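Local atomic coordinates of leucine aminopeptidase 2 (Saccharomyces cerevisiae, PDB entry 2XQ0), a protein that removes N-terminal residues from di- and tripeptides as a zinc-dependent aminopeptidase of the M1 family and, in vitro, also hydrolyses epoxides at a low rate. Residues A[49-54]-A[113-118]; A[253-258]-A[305-310]; A[270-275]-A[617-622]; A[480-485]-A[529-534]. All blocks are in the same frame, centred on the assembly; numbering follows the deposited sequence.

Contact 1 (A[49-54]-A[113-118])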
# COMPACT_ATOMS: atom_id res chain seq x y z
N SER A 49 16.93 -8.26 21.15
CA SER A 49 16.84 -7.02 21.89
C SER A 49 16.91 -5.83 20.95
O SER A 49 17.45 -5.92 19.86
CB SER A 49 17.96 -6.96 22.92
OG SER A 49 19.19 -6.64 22.30
N VAL A 50 16.32 -4.72 21.39
CA VAL A 50 16.42 -3.47 20.68
C VAL A 50 17.14 -2.48 21.56
O VAL A 50 16.90 -2.41 22.78
CB VAL A 50 15.04 -2.90 20.24
CG1 VAL A 50 14.05 -2.80 21.42
CG2 VAL A 50 15.20 -1.53 19.58
N THR A 51 18.07 -1.75 20.97
CA THR A 51 18.81 -0.74 21.72
C THR A 51 18.57 0.62 21.08
O THR A 51 18.78 0.80 19.89
CB THR A 51 20.33 -1.04 21.72
OG1 THR A 51 20.56 -2.38 22.16
CG2 THR A 51 21.06 -0.07 22.62
N PHE A 52 18.12 1.57 21.89
CA PHE A 52 17.93 2.95 21.46
C PHE A 52 18.97 3.85 22.10
O PHE A 52 19.24 3.74 23.31
CB PHE A 52 16.56 3.48 21.91
CG PHE A 52 15.40 2.70 21.36
CD1 PHE A 52 14.95 2.91 20.07
CD2 PHE A 52 14.73 1.79 22.16
CE1 PHE A 52 13.86 2.22 19.58
CE2 PHE A 52 13.65 1.09 21.67
CZ PHE A 52 13.22 1.30 20.38
N GLN A 53 19.54 4.75 21.32
CA GLN A 53 20.29 5.86 21.87
C GLN A 53 19.28 7.00 21.93
O GLN A 53 18.72 7.39 20.90
CB GLN A 53 21.46 6.25 20.97
CG GLN A 53 22.38 5.12 20.57
CD GLN A 53 23.11 4.55 21.75
OE1 GLN A 53 23.39 5.26 22.72
NE2 GLN A 53 23.44 3.27 21.68
N LEU A 54 19.01 7.50 23.13
CA LEU A 54 17.97 8.50 23.32
C LEU A 54 18.50 9.78 23.95
O LEU A 54 19.56 9.79 24.58
CB LEU A 54 16.85 7.95 24.20
CG LEU A 54 16.12 6.69 23.75
CD1 LEU A 54 15.02 6.35 24.75
CD2 LEU A 54 15.54 6.89 22.35
N THR A 113 21.42 5.25 26.91
CA THR A 113 21.17 4.08 26.09
C THR A 113 20.11 3.21 26.76
O THR A 113 20.18 2.97 27.98
CB THR A 113 22.45 3.27 25.89
OG1 THR A 113 23.40 4.07 25.18
CG2 THR A 113 22.18 2.00 25.10
N LEU A 114 19.14 2.77 25.97
CA LEU A 114 18.04 1.93 26.45
C LEU A 114 18.03 0.59 25.72
O LEU A 114 17.90 0.55 24.50
CB LEU A 114 16.71 2.65 26.23
CG LEU A 114 15.47 1.78 26.40
CD1 LEU A 114 15.39 1.24 27.82
CD2 LEU A 114 14.22 2.55 26.05
N ASN A 115 18.18 -0.50 26.47
CA ASN A 115 18.12 -1.83 25.89
C ASN A 115 16.94 -2.63 26.44
O ASN A 115 16.74 -2.73 27.65
CB ASN A 115 19.43 -2.60 26.12
CG ASN A 115 19.43 -3.97 25.47
OD1 ASN A 115 19.08 -4.97 26.10
ND2 ASN A 115 19.82 -4.03 24.22
N ILE A 116 16.15 -3.20 25.54
CA ILE A 116 15.02 -4.03 25.94
C ILE A 116 15.11 -5.40 25.27
O ILE A 116 15.13 -5.49 24.04
CB ILE A 116 13.70 -3.40 25.51
CG1 ILE A 116 13.63 -1.94 25.99
CG2 ILE A 116 12.52 -4.24 26.00
CD1 ILE A 116 12.61 -1.12 25.25
N GLN A 117 15.15 -6.45 26.07
CA GLN A 117 15.10 -7.81 25.55
C GLN A 117 13.67 -8.25 25.48
O GLN A 117 12.90 -8.03 26.41
CB GLN A 117 15.88 -8.78 26.44
CG GLN A 117 17.37 -8.56 26.45
CD GLN A 117 18.03 -9.39 27.52
OE1 GLN A 117 17.85 -10.61 27.58
NE2 GLN A 117 18.81 -8.74 28.38
N PHE A 118 13.31 -8.90 24.39
CA PHE A 118 11.93 -9.28 24.19
C PHE A 118 11.86 -10.44 23.21
O PHE A 118 12.86 -10.78 22.57
CB PHE A 118 11.15 -8.09 23.61
CG PHE A 118 11.56 -7.74 22.22
CD1 PHE A 118 12.68 -6.96 21.98
CD2 PHE A 118 10.84 -8.21 21.14
CE1 PHE A 118 13.06 -6.65 20.69
CE2 PHE A 118 11.22 -7.92 19.86
CZ PHE A 118 12.34 -7.14 19.63
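Val50 and Phe52 form antiparallel hydrogen-bonded pairs with Ile116 and Leu114, the two strand segments running at 165° to one another and sharing four backbone bonds, of which Leu114 N to Phe52 O spans 2.8 Å. Side chains alternate between a polar face and an apolar one, and each face is knit differently. On the polar face the amide of Asn115 serves two hydroxyls of the opposite strand: ND2 gives a bond of 2.7 Å to Thr51 OG1, which lies in the amide plane, and a weak one of 3.3 Å to Ser49 OG. Its chi1 of -177° puts CG anti to the backbone N, and the turn of the amide beyond it presents ND2 to both hydroxyls. An alanine here would probably leave Thr51 and Ser49 without this shared donor and their hydroxyls freer to turn. Next along, Thr113 OG1 donates to Gln53 OE1 at 2.7 Å, approaching from out of the carbonyl plane. The methyls of Thr51 and Thr113 are pressed together, CG2 to CG2 at 3.4 Å. On the apolar face Phe52 and Leu114 lie side by side, CD2 to CD2 at 4.0 Å, with Ile116 CD1 at the edge of the phenyl ring. Val50 CG1 touches CE1 of Phe118 at 4.0 Å. Both strands are interior members of the large sheet of the N-terminal domain: strand 45-56 has strand 28-40 as its other neighbour, and strand 111-120 has strand 74-81, while Leu69 of strand 66-69 and Pro156 of a loop pack against the apolar face.

Contact 2 (A[253-258]-A[305-310]). With ZN (zinc ion), chain C.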
# COMPACT_ATOMS: atom_id res chain seq x y z
N ILE A 253 12.03 14.45 -12.30
CA ILE A 253 10.87 15.21 -11.84
C ILE A 253 11.18 15.85 -10.49
O ILE A 253 10.90 17.03 -10.26
CB ILE A 253 9.60 14.33 -11.75
CG1 ILE A 253 9.13 13.91 -13.15
CG2 ILE A 253 8.50 15.06 -11.00
CD1 ILE A 253 8.41 12.55 -13.18
N ILE A 254 11.78 15.06 -9.60
CA ILE A 254 12.09 15.55 -8.25
C ILE A 254 13.58 15.86 -8.14
O ILE A 254 14.03 16.89 -8.63
CB ILE A 254 11.64 14.54 -7.19
CG1 ILE A 254 10.26 13.98 -7.58
CG2 ILE A 254 11.58 15.17 -5.79
CD1 ILE A 254 9.77 12.88 -6.64
N PHE A 255 14.34 14.99 -7.51
CA PHE A 255 15.79 15.12 -7.49
C PHE A 255 16.45 13.77 -7.18
O PHE A 255 15.76 12.80 -6.95
CB PHE A 255 16.25 16.21 -6.50
CG PHE A 255 15.64 16.11 -5.14
CD1 PHE A 255 14.82 17.13 -4.64
CD2 PHE A 255 15.89 15.01 -4.33
CE1 PHE A 255 14.27 17.04 -3.37
CE2 PHE A 255 15.33 14.91 -3.05
CZ PHE A 255 14.52 15.93 -2.57
N GLU A 256 17.78 13.74 -7.16
CA GLU A 256 18.51 12.49 -7.01
C GLU A 256 17.95 11.60 -5.90
O GLU A 256 17.54 12.08 -4.84
CB GLU A 256 20.00 12.74 -6.75
CG GLU A 256 20.86 11.49 -6.90
CD GLU A 256 22.24 11.62 -6.26
OE1 GLU A 256 22.35 12.19 -5.15
OE2 GLU A 256 23.22 11.14 -6.88
N TYR A 257 17.92 10.31 -6.18
CA TYR A 257 17.44 9.30 -5.24
C TYR A 257 18.59 9.10 -4.27
O TYR A 257 19.70 8.80 -4.69
CB TYR A 257 17.15 8.02 -6.03
CG TYR A 257 16.83 6.76 -5.25
CD1 TYR A 257 15.53 6.52 -4.78
CD2 TYR A 257 17.80 5.79 -5.03
CE1 TYR A 257 15.23 5.34 -4.09
CE2 TYR A 257 17.51 4.61 -4.33
CZ TYR A 257 16.22 4.39 -3.88
OH TYR A 257 15.93 3.22 -3.21
N GLU A 258 18.37 9.26 -2.98
CA GLU A 258 19.50 9.27 -2.06
C GLU A 258 19.64 8.02 -1.18
O GLU A 258 20.50 7.98 -0.30
CB GLU A 258 19.47 10.53 -1.18
CG GLU A 258 18.35 10.53 -0.17
CD GLU A 258 18.09 11.92 0.41
OE1 GLU A 258 17.32 12.69 -0.21
OE2 GLU A 258 18.65 12.24 1.49
N HIS A 305 7.25 6.53 -3.30
CA HIS A 305 7.28 6.58 -1.84
C HIS A 305 8.66 6.95 -1.30
O HIS A 305 8.80 7.55 -0.22
CB HIS A 305 6.84 5.25 -1.23
CG HIS A 305 5.38 5.16 -0.97
ND1 HIS A 305 4.70 6.10 -0.22
CD2 HIS A 305 4.46 4.23 -1.33
CE1 HIS A 305 3.42 5.77 -0.16
NE2 HIS A 305 3.25 4.64 -0.83
N SER A 306 9.69 6.60 -2.06
CA SER A 306 11.06 6.92 -1.62
C SER A 306 11.11 8.38 -1.22
O SER A 306 11.74 8.74 -0.23
CB SER A 306 12.08 6.62 -2.72
OG SER A 306 12.07 5.25 -3.02
N TRP A 307 10.42 9.23 -1.98
CA TRP A 307 10.27 10.64 -1.62
C TRP A 307 9.08 10.92 -0.68
O TRP A 307 9.26 11.42 0.43
CB TRP A 307 10.19 11.51 -2.89
CG TRP A 307 11.47 11.54 -3.67
CD1 TRP A 307 12.47 12.47 -3.57
CD2 TRP A 307 11.88 10.62 -4.69
NE1 TRP A 307 13.49 12.17 -4.44
CE2 TRP A 307 13.15 11.05 -5.15
CE3 TRP A 307 11.32 9.47 -5.26
CZ2 TRP A 307 13.85 10.38 -6.14
CZ3 TRP A 307 12.02 8.80 -6.25
CH2 TRP A 307 13.28 9.26 -6.68
N SER A 308 7.87 10.59 -1.13
CA SER A 308 6.66 10.93 -0.39
C SER A 308 6.26 9.79 0.50
O SER A 308 5.57 8.88 0.09
CB SER A 308 5.52 11.25 -1.34
OG SER A 308 5.44 10.26 -2.34
N GLY A 309 6.71 9.85 1.75
CA GLY A 309 6.44 8.79 2.70
C GLY A 309 7.72 8.48 3.43
O GLY A 309 7.77 8.58 4.65
N ASN A 310 8.75 8.13 2.67
CA ASN A 310 10.00 7.67 3.26
C ASN A 310 10.93 8.80 3.66
O ASN A 310 11.39 8.86 4.80
CB ASN A 310 10.70 6.68 2.33
CG ASN A 310 9.85 5.43 2.08
OD1 ASN A 310 8.70 5.34 2.52
ND2 ASN A 310 10.41 4.47 1.37
ZN ZN C . 1.46 3.74 -1.24
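Ser306 and Trp307 carry the contact with loop 253-258, whereas His305, one position earlier on the helix, turns to the metal. Its NE2 binds the zinc ion at 2.0 Å, and its ND1 donates to Ser308 O at 2.9 Å, a bond that limits rotation of the imidazole. Ser306 brings OG in plane to the edge of the Tyr257 ring, 3.3 Å from CE1, while the hydroxyl itself is bonded to Leu303 O one turn back. Trp307 is the hub. Ile254 CD1 sits over its five-membered ring as a CH-pi contact, 3.8 Å from the centroid. The indole directs an edge toward the face of Phe255 in an offset edge-to-face pair with planes at 69°, and Tyr257 in turn points its own edge at the indole face opposite Ile254, the planes here at 63°. An alanine in place of Trp307 would probably open a gap among Ile254, Phe255 and Tyr257, and let the loop shift against the helix. At Gly309 a CB would run into His305 ND1, and the backbone angles would also jam it against Ser308 O. Asn310 N then closes a wide pi-type turn onto His305 O at 2.9 Å. This aromatic cluster thus backs the helix bearing the HExxH signature of zinc metallopeptidases, in which His301 and His305, joined by Glu324, hold the metal and Glu302 is the proton acceptor.

Contact 3 (A[270-275]-A[617-622]). With BES (2-(3-amino-2-hydroxy-4-phenyl-butyrylamino)-4-methyl-pentanoic acid), chain B.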
# COMPACT_ATOMS: atom_id res chain seq x y z
N SER A 270 0.98 -15.70 -0.54
CA SER A 270 0.07 -15.21 0.50
C SER A 270 0.16 -13.71 0.79
O SER A 270 -0.63 -13.16 1.56
CB SER A 270 0.28 -15.98 1.81
OG SER A 270 1.59 -15.78 2.32
N TYR A 271 1.13 -13.04 0.17
CA TYR A 271 1.31 -11.62 0.42
C TYR A 271 0.02 -10.83 0.10
O TYR A 271 -0.52 -10.94 -1.00
CB TYR A 271 2.51 -11.10 -0.36
CG TYR A 271 2.89 -9.70 0.05
CD1 TYR A 271 3.49 -9.47 1.28
CD2 TYR A 271 2.66 -8.62 -0.78
CE1 TYR A 271 3.84 -8.20 1.68
CE2 TYR A 271 3.00 -7.34 -0.40
CZ TYR A 271 3.59 -7.14 0.83
OH TYR A 271 3.92 -5.87 1.20
N PRO A 272 -0.46 -10.02 1.06
CA PRO A 272 -1.81 -9.44 0.97
C PRO A 272 -1.91 -8.05 0.32
O PRO A 272 -3.02 -7.62 0.01
CB PRO A 272 -2.23 -9.34 2.44
CG PRO A 272 -0.93 -9.09 3.16
CD PRO A 272 0.17 -9.77 2.37
N TYR A 273 -0.79 -7.35 0.13
CA TYR A 273 -0.84 -6.04 -0.51
C TYR A 273 -0.20 -6.13 -1.88
O TYR A 273 0.33 -7.18 -2.25
CB TYR A 273 -0.16 -4.99 0.37
CG TYR A 273 -0.82 -4.88 1.72
CD1 TYR A 273 -1.88 -4.01 1.93
CD2 TYR A 273 -0.41 -5.67 2.78
CE1 TYR A 273 -2.50 -3.92 3.16
CE2 TYR A 273 -1.02 -5.59 4.02
CZ TYR A 273 -2.07 -4.72 4.20
OH TYR A 273 -2.68 -4.64 5.44
N GLY A 274 -0.29 -5.05 -2.64
CA GLY A 274 0.29 -5.01 -3.97
C GLY A 274 1.77 -4.76 -3.75
O GLY A 274 2.62 -5.30 -4.45
N GLY A 275 2.08 -3.95 -2.75
CA GLY A 275 3.47 -3.63 -2.46
C GLY A 275 3.60 -2.89 -1.15
O GLY A 275 2.60 -2.42 -0.62
N THR A 617 -4.04 -20.60 4.54
CA THR A 617 -2.95 -20.26 3.63
C THR A 617 -2.82 -18.75 3.44
O THR A 617 -1.79 -18.26 2.99
CB THR A 617 -3.10 -20.96 2.25
OG1 THR A 617 -4.12 -20.30 1.47
CG2 THR A 617 -3.46 -22.43 2.43
N TYR A 618 -3.86 -18.02 3.81
CA TYR A 618 -3.88 -16.58 3.61
C TYR A 618 -3.19 -15.83 4.76
O TYR A 618 -3.06 -16.37 5.86
CB TYR A 618 -5.33 -16.09 3.44
CG TYR A 618 -6.09 -16.78 2.31
CD1 TYR A 618 -7.29 -17.44 2.54
CD2 TYR A 618 -5.60 -16.75 1.00
CE1 TYR A 618 -7.98 -18.06 1.50
CE2 TYR A 618 -6.28 -17.37 -0.04
CZ TYR A 618 -7.47 -18.02 0.22
OH TYR A 618 -8.15 -18.63 -0.82
N HIS A 619 -2.75 -14.59 4.51
CA HIS A 619 -2.17 -13.76 5.57
C HIS A 619 -3.22 -13.56 6.65
O HIS A 619 -4.42 -13.53 6.34
CB HIS A 619 -1.73 -12.38 5.03
CG HIS A 619 -0.87 -11.60 5.98
ND1 HIS A 619 -1.39 -10.89 7.04
CD2 HIS A 619 0.47 -11.43 6.04
CE1 HIS A 619 -0.41 -10.31 7.71
NE2 HIS A 619 0.73 -10.63 7.13
N PRO A 620 -2.79 -13.44 7.92
CA PRO A 620 -3.74 -13.22 9.02
C PRO A 620 -4.79 -12.15 8.73
O PRO A 620 -5.97 -12.34 9.06
CB PRO A 620 -2.83 -12.75 10.15
CG PRO A 620 -1.56 -13.45 9.91
CD PRO A 620 -1.40 -13.54 8.40
N ILE A 621 -4.36 -11.03 8.13
CA ILE A 621 -5.26 -9.92 7.82
C ILE A 621 -6.32 -10.34 6.82
O ILE A 621 -7.51 -10.17 7.05
CB ILE A 621 -4.50 -8.74 7.21
CG1 ILE A 621 -3.21 -8.45 7.99
CG2 ILE A 621 -5.40 -7.52 7.18
CD1 ILE A 621 -3.41 -7.76 9.31
N CYS A 622 -5.86 -10.87 5.70
CA CYS A 622 -6.76 -11.36 4.66
C CYS A 622 -7.70 -12.46 5.18
O CYS A 622 -8.87 -12.50 4.80
CB CYS A 622 -5.97 -11.84 3.45
SG CYS A 622 -6.97 -12.54 2.15
N2 BES B . 2.17 0.69 2.02
C1 BES B . 1.04 0.85 1.12
C6 BES B . -0.02 -0.21 1.43
C7 BES B . -0.57 -0.01 2.82
C8 BES B . -0.94 1.26 3.24
C12 BES B . -0.69 -1.09 3.69
C9 BES B . -1.44 1.45 4.53
C11 BES B . -1.19 -0.90 4.97
C10 BES B . -1.56 0.37 5.39
C2 BES B . 1.48 0.75 -0.34
O2 BES B . 2.50 1.69 -0.73
C3 BES B . 0.27 0.96 -1.18
O3 BES B . -0.25 2.08 -1.29
N1 BES B . -0.13 -0.18 -1.72
C4 BES B . -1.27 -0.42 -2.59
C13 BES B . -0.65 -0.40 -3.98
C14 BES B . -1.36 0.56 -4.93
C15 BES B . -0.43 0.94 -6.08
C16 BES B . -1.87 1.80 -4.20
C5 BES B . -1.75 -1.81 -2.28
O1 BES B . -2.95 -2.09 -2.50
O4 BES B . -0.93 -2.63 -1.81
O HOH W 1 -3.18 -13.46 2.14
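This is a small van der Waals seam between Ser270, Pro272 and Tyr273 of the substrate-binding loop and Thr617, His619 and Ile621 at the start of helix 620-629, and it joins the catalytic domain to the last helix of the chain. At one end Ser270 CB rests 3.3 Å from Thr617 O, the serine hydroxyl being turned to Gln128. In the middle Pro272 CG lies over one face of the His619 imidazole, 4.1 Å from the ring centroid, as a CH-pi contact. Pro620 CD covers the opposite face, so the ring is held between two prolines. His619 CG is anti to its backbone N (chi1 -168°), and the imidazole caps the helix: ND1 accepts from Ile621 N at 3.2 Å, a nearly straight bond of 171° in the ring plane. One water bridges the segments, donating to Ser270 O at 2.6 Å and accepting from His619 N at 2.7 Å. At the far end Tyr273 OH only brushes Ile621 CG2, at 4.3 Å. Beyond it the loop grips bestatin: Gly274 N bonds the carboxylate oxygen O4 at 2.6 Å, Gly275 N adds a weak bond to the same atom, and the Tyr273 ring has the inhibitor's phenyl carbon C12 over one face. Met276 and Glu277 continue this substrate site. Since ND1 accepts a hydrogen bond, His619 would probably keep that nitrogen unprotonated, and the direct contact would then rest on a proline over a neutral ring rather than on charge.

Contact 4 (A[480-485]-A[529-534])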
# COMPACT_ATOMS: atom_id res chain seq x y z
N LYS A 480 -21.41 -1.39 -27.01
CA LYS A 480 -21.76 -2.22 -28.17
C LYS A 480 -22.15 -3.65 -27.76
O LYS A 480 -23.12 -4.20 -28.27
CB LYS A 480 -20.61 -2.25 -29.18
CG LYS A 480 -20.95 -2.94 -30.50
CD LYS A 480 -19.70 -3.10 -31.38
CE LYS A 480 -20.00 -3.89 -32.65
NZ LYS A 480 -18.78 -4.22 -33.45
N TRP A 481 -21.37 -4.24 -26.85
CA TRP A 481 -21.69 -5.56 -26.31
C TRP A 481 -23.01 -5.56 -25.58
O TRP A 481 -23.81 -6.48 -25.74
CB TRP A 481 -20.58 -6.08 -25.39
CG TRP A 481 -19.60 -6.92 -26.13
CD1 TRP A 481 -18.38 -6.53 -26.62
CD2 TRP A 481 -19.77 -8.28 -26.52
NE1 TRP A 481 -17.78 -7.59 -27.27
CE2 TRP A 481 -18.62 -8.67 -27.22
CE3 TRP A 481 -20.80 -9.22 -26.34
CZ2 TRP A 481 -18.46 -9.96 -27.74
CZ3 TRP A 481 -20.64 -10.48 -26.84
CH2 TRP A 481 -19.48 -10.85 -27.54
N VAL A 482 -23.25 -4.53 -24.77
CA VAL A 482 -24.51 -4.48 -24.02
C VAL A 482 -25.70 -4.45 -24.97
O VAL A 482 -26.72 -5.09 -24.73
CB VAL A 482 -24.56 -3.27 -23.06
CG1 VAL A 482 -25.94 -3.14 -22.45
CG2 VAL A 482 -23.52 -3.43 -21.95
N GLU A 483 -25.54 -3.71 -26.07
CA GLU A 483 -26.61 -3.54 -27.05
C GLU A 483 -26.86 -4.82 -27.84
O GLU A 483 -28.00 -5.27 -27.97
CB GLU A 483 -26.24 -2.40 -28.02
CG GLU A 483 -27.44 -1.67 -28.63
CD GLU A 483 -28.17 -0.79 -27.61
OE1 GLU A 483 -27.96 -0.98 -26.39
OE2 GLU A 483 -28.95 0.09 -28.04
N MET A 484 -25.79 -5.40 -28.37
CA MET A 484 -25.88 -6.57 -29.24
C MET A 484 -26.36 -7.82 -28.51
O MET A 484 -26.90 -8.74 -29.13
CB MET A 484 -24.53 -6.81 -29.91
CG MET A 484 -24.14 -5.71 -30.89
SD MET A 484 -25.41 -5.49 -32.16
CE MET A 484 -25.24 -3.73 -32.49
N ALA A 485 -26.16 -7.85 -27.20
CA ALA A 485 -26.61 -8.96 -26.36
C ALA A 485 -28.13 -9.11 -26.43
O ALA A 485 -28.66 -10.21 -26.22
CB ALA A 485 -26.17 -8.72 -24.92
N LYS A 529 -32.27 0.02 -16.92
CA LYS A 529 -32.26 -1.09 -15.97
C LYS A 529 -30.92 -1.81 -15.95
O LYS A 529 -30.29 -2.01 -16.98
CB LYS A 529 -33.37 -2.09 -16.30
CG LYS A 529 -34.77 -1.52 -16.15
CD LYS A 529 -35.82 -2.55 -16.53
CE LYS A 529 -37.22 -1.98 -16.36
NZ LYS A 529 -38.28 -2.96 -16.76
N ASP A 530 -30.49 -2.20 -14.75
CA ASP A 530 -29.28 -3.00 -14.58
C ASP A 530 -29.64 -4.46 -14.87
O ASP A 530 -29.52 -5.32 -14.00
CB ASP A 530 -28.73 -2.84 -13.16
CG ASP A 530 -27.25 -3.22 -13.05
OD1 ASP A 530 -26.79 -4.09 -13.81
OD2 ASP A 530 -26.55 -2.64 -12.18
N PHE A 531 -30.10 -4.72 -16.09
CA PHE A 531 -30.43 -6.08 -16.52
C PHE A 531 -29.21 -6.95 -16.29
O PHE A 531 -28.12 -6.44 -16.03
CB PHE A 531 -30.84 -6.11 -17.99
CG PHE A 531 -29.72 -5.78 -18.94
CD1 PHE A 531 -29.02 -6.79 -19.60
CD2 PHE A 531 -29.35 -4.46 -19.16
CE1 PHE A 531 -27.99 -6.48 -20.46
CE2 PHE A 531 -28.32 -4.16 -20.02
CZ PHE A 531 -27.64 -5.17 -20.67
N ASP A 532 -29.36 -8.26 -16.36
CA ASP A 532 -28.19 -9.11 -16.13
C ASP A 532 -27.76 -9.91 -17.34
O ASP A 532 -28.56 -10.29 -18.20
CB ASP A 532 -28.37 -10.01 -14.90
CG ASP A 532 -29.59 -10.90 -14.99
OD1 ASP A 532 -29.61 -11.94 -14.31
OD2 ASP A 532 -30.53 -10.56 -15.74
N TRP A 533 -26.45 -10.12 -17.41
CA TRP A 533 -25.82 -10.98 -18.39
C TRP A 533 -26.22 -12.44 -18.22
O TRP A 533 -26.04 -13.25 -19.14
CB TRP A 533 -24.30 -10.87 -18.25
CG TRP A 533 -23.74 -9.65 -18.90
CD1 TRP A 533 -23.38 -8.49 -18.29
CD2 TRP A 533 -23.48 -9.48 -20.29
NE1 TRP A 533 -22.90 -7.60 -19.22
CE2 TRP A 533 -22.96 -8.18 -20.46
CE3 TRP A 533 -23.63 -10.30 -21.41
CZ2 TRP A 533 -22.59 -7.68 -21.71
CZ3 TRP A 533 -23.27 -9.81 -22.65
CH2 TRP A 533 -22.75 -8.51 -22.79
N ALA A 534 -26.76 -12.79 -17.05
CA ALA A 534 -27.15 -14.17 -16.82
C ALA A 534 -28.15 -14.64 -17.87
O ALA A 534 -28.21 -15.83 -18.19
CB ALA A 534 -27.72 -14.35 -15.42
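Trp533 pushes the six-membered end of its indole between Trp481 and Ala485, a loop-on-helix contact in the helical C-terminal region, where the loop ahead of helix 537-546 folds back on the last turns of helix 469-484. The tight part lies around this ring. Its CZ3 is 3.8 Å from Ala485 CB, and its CH2 comes within 3.7 Å of Trp481 O, a carbonyl already engaged in the helix by Ala485 N. The two tryptophan side chains cross at about a right angle, with CE3 of Trp481 4.1 Å from CH2 of Trp533. With only a methyl at Ala485, the indole rim can probably come close to the helix backbone for that reason. Ala539 of helix 537-546 touches both Ala485 and Trp533, and Phe566 meets the Trp533 ring edge-to-face. The fit is looser where Val482 CG2 stands 4.4 Å from Trp533 CZ2. Val482 CG1 faces the Phe531 ring in plane at its edge, although the modelled separation there is too short to be trusted. The solvent side lies before Phe531, at Lys529 and Asp530, which are exposed and poorly ordered, and Asp530 centres an inverse gamma turn. Both indole N-H groups are used beyond this contact, Trp481 NE1 bonding Tyr547 OH and Trp533 NE1 donating to the backbone oxygen Leu518 O.

How the contacts relate
From the N terminus, contact 1 comes first, closing a loop of strands and connecting turns, with no helix, within the N-terminal domain before any other contact opens. Contact 2 opens next in the catalytic domain, and contact 3 opens before contact 2 has closed, so the two cross; their nearest atoms are about 7 Å apart, and they approach the zinc and inhibitor site from different parts of the chain. Contact 3 closes near the C terminus, bringing the catalytic domain against the final helix. Contact 4 is nested inside that long loop, wholly within the helical C-terminal region. Contacts 1 and 4 lie on opposite sides of the chain's centre, their centres 63 Å apart.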